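Local coordinates for serpin B3 (PDB 4ZK3), which belongs to the serpin family of protease inhibitors and, as the psoriasis-associated form Pso p27, builds compact structures that form large aggregates, at residues A[230-235]-A[278-283]. Numbering follows the deposited sequence.
Sequences KVLEIP and TRVDLH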
loop_
_atom_site.group_PDB
_atom_site.type_symbol
_atom_site.label_atom_id
_atom_site.label_comp_id
_atom_site.label_asym_id
_atom_site.label_seq_id
_atom_site.Cartn_x
_atom_site.Cartn_y
_atom_site.Cartn_z
ATOM N N LYS A 230 1.575 16.070 -16.332
ATOM C CA LYS A 230 0.550 16.782 -15.615
ATOM C C LYS A 230 0.130 16.029 -14.353
ATOM O O LYS A 230 0.340 14.788 -14.233
ATOM C CB LYS A 230 -0.644 16.998 -16.498
ATOM C CG LYS A 230 -0.370 17.896 -17.700
ATOM C CD LYS A 230 -1.568 17.832 -18.632
ATOM C CE LYS A 230 -1.377 18.675 -19.883
ATOM N NZ LYS A 230 -2.546 18.501 -20.801
ATOM N N VAL A 231 -0.420 16.789 -13.424
ATOM C CA VAL A 231 -0.922 16.276 -12.119
ATOM C C VAL A 231 -2.344 16.689 -11.858
ATOM O O VAL A 231 -2.681 17.848 -12.010
ATOM C CB VAL A 231 -0.062 16.769 -10.927
ATOM C CG1 VAL A 231 -0.508 16.109 -9.643
ATOM C CG2 VAL A 231 1.346 16.361 -11.139
ATOM N N LEU A 232 -3.180 15.745 -11.425
ATOM C CA LEU A 232 -4.538 16.030 -11.068
ATOM C C LEU A 232 -4.937 15.438 -9.719
ATOM O O LEU A 232 -4.595 14.290 -9.419
ATOM C CB LEU A 232 -5.490 15.497 -12.151
ATOM C CG LEU A 232 -6.920 15.989 -12.145
ATOM C CD1 LEU A 232 -6.975 17.425 -12.632
ATOM C CD2 LEU A 232 -7.749 15.174 -13.090
ATOM N N GLU A 233 -5.703 16.204 -8.926
ATOM C CA GLU A 233 -6.323 15.692 -7.703
ATOM C C GLU A 233 -7.804 15.469 -7.965
ATOM O O GLU A 233 -8.509 16.362 -8.387
ATOM C CB GLU A 233 -6.130 16.638 -6.491
ATOM C CG GLU A 233 -6.834 16.182 -5.232
ATOM C CD GLU A 233 -7.246 17.275 -4.298
ATOM O OE1 GLU A 233 -7.568 18.393 -4.754
ATOM O OE2 GLU A 233 -7.323 16.971 -3.093
ATOM N N ILE A 234 -8.260 14.260 -7.673
ATOM C CA ILE A 234 -9.648 13.881 -7.842
ATOM C C ILE A 234 -10.154 13.563 -6.439
ATOM O O ILE A 234 -9.869 12.495 -5.931
ATOM C CB ILE A 234 -9.831 12.651 -8.763
ATOM C CG1 ILE A 234 -9.022 12.788 -10.044
ATOM C CG2 ILE A 234 -11.300 12.461 -9.093
ATOM C CD1 ILE A 234 -9.003 11.599 -10.988
ATOM N N PRO A 235 -10.902 14.500 -5.800
ATOM C CA PRO A 235 -11.284 14.211 -4.413
ATOM C C PRO A 235 -12.361 13.144 -4.263
ATOM O O PRO A 235 -13.265 13.032 -5.095
ATOM C CB PRO A 235 -11.839 15.538 -3.914
ATOM C CG PRO A 235 -11.275 16.587 -4.829
ATOM C CD PRO A 235 -11.189 15.909 -6.173
ATOM N N THR A 278 -8.929 24.557 -11.840
ATOM C CA THR A 278 -8.775 24.621 -13.302
ATOM C C THR A 278 -9.840 23.681 -13.888
ATOM O O THR A 278 -10.082 22.573 -13.318
ATOM C CB THR A 278 -7.392 24.049 -13.748
ATOM O OG1 THR A 278 -6.324 24.592 -12.960
ATOM C CG2 THR A 278 -7.128 24.281 -15.244
ATOM N N ARG A 279 -10.484 24.078 -14.987
ATOM C CA ARG A 279 -11.481 23.212 -15.665
ATOM C C ARG A 279 -10.829 22.217 -16.629
ATOM O O ARG A 279 -10.039 22.619 -17.473
ATOM C CB ARG A 279 -12.490 24.070 -16.404
ATOM C CG ARG A 279 -13.184 25.072 -15.483
ATOM C CD ARG A 279 -14.271 25.883 -16.175
ATOM N NE ARG A 279 -13.877 27.291 -16.284
ATOM C CZ ARG A 279 -13.240 27.830 -17.324
ATOM N NH1 ARG A 279 -12.911 27.096 -18.389
ATOM N NH2 ARG A 279 -12.931 29.124 -17.307
ATOM N N VAL A 280 -11.152 20.921 -16.491
ATOM C CA VAL A 280 -10.473 19.814 -17.240
ATOM C C VAL A 280 -11.482 18.808 -17.956
ATOM O O VAL A 280 -12.449 18.441 -17.201
ATOM C CB VAL A 280 -9.610 19.091 -16.154
ATOM C CG1 VAL A 280 -8.849 17.891 -16.717
ATOM C CG2 VAL A 280 -8.638 20.081 -15.460
ATOM N N ASP A 281 -11.357 18.444 -19.307
ATOM C CA ASP A 281 -12.036 17.188 -19.991
ATOM C C ASP A 281 -11.117 16.176 -19.269
ATOM O O ASP A 281 -9.966 15.939 -19.685
ATOM C CB ASP A 281 -12.186 16.879 -21.709
ATOM C CG ASP A 281 -13.550 15.886 -22.189
ATOM O OD1 ASP A 281 -14.629 16.140 -21.679
ATOM O OD2 ASP A 281 -13.774 14.859 -22.993
ATOM N N LEU A 282 -11.603 15.630 -18.147
ATOM C CA LEU A 282 -10.946 14.462 -17.545
ATOM C C LEU A 282 -11.499 13.215 -18.213
ATOM O O LEU A 282 -12.672 12.991 -18.168
ATOM C CB LEU A 282 -11.220 14.394 -16.039
ATOM C CG LEU A 282 -10.840 13.104 -15.286
ATOM C CD1 LEU A 282 -9.357 12.766 -15.494
ATOM C CD2 LEU A 282 -11.236 13.323 -13.845
ATOM N N HIS A 283 -10.628 12.443 -18.845
ATOM C CA HIS A 283 -10.956 11.103 -19.336
ATOM C C HIS A 283 -10.137 10.146 -18.474
ATOM O O HIS A 283 -8.866 10.172 -18.475
ATOM C CB HIS A 283 -10.622 10.942 -20.825
ATOM C CG HIS A 283 -11.450 11.805 -21.763
ATOM N ND1 HIS A 283 -11.326 11.705 -23.138
ATOM C CD2 HIS A 283 -12.406 12.744 -21.545
ATOM C CE1 HIS A 283 -12.145 12.568 -23.719
ATOM N NE2 HIS A 283 -12.805 13.221 -22.784
#
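Leu232 and Leu282 carry most of this buried, wholly apolar contact, their isobutyl groups meeting at an oblique angle between two strand segments that run nearly perpendicular. CD2 of Leu232 lies 3.8 Å from CD1 of Leu282 and 4.0 Å from its CD2, so one methyl faces both branches of the opposing leucine. In each of the two, CG stands anti to the backbone N (chi1 -165° in Leu232, 169° in Leu282), which carries the branched end out across the gap between the strands. The other branch of Leu232 turns to Val280, with CD1 4.2 Å from Val280 CG2, a looser touch. Beside Leu232, and meeting the same methyl of Leu282, Ile234 brings its CD1 to within 4.0 Å of Leu282 CD2, tip to tip. The axes of segments 230-235 and 278-283 stay 10.5 Å apart at their closest, leaving the joint to side chains alone. Phe363 of strand 361-364 packs on Leu232, Val280 and Leu282, and Phe219 and Trp186 add aromatic surface beside Leu282 and Ile234, respectively. Such near-orthogonal packing of segment 230-235 on segment 278-283 through the methyl ends of aliphatic side chains is consistent with the hydrophobic core between beta-sheets B and C of the serpin fold.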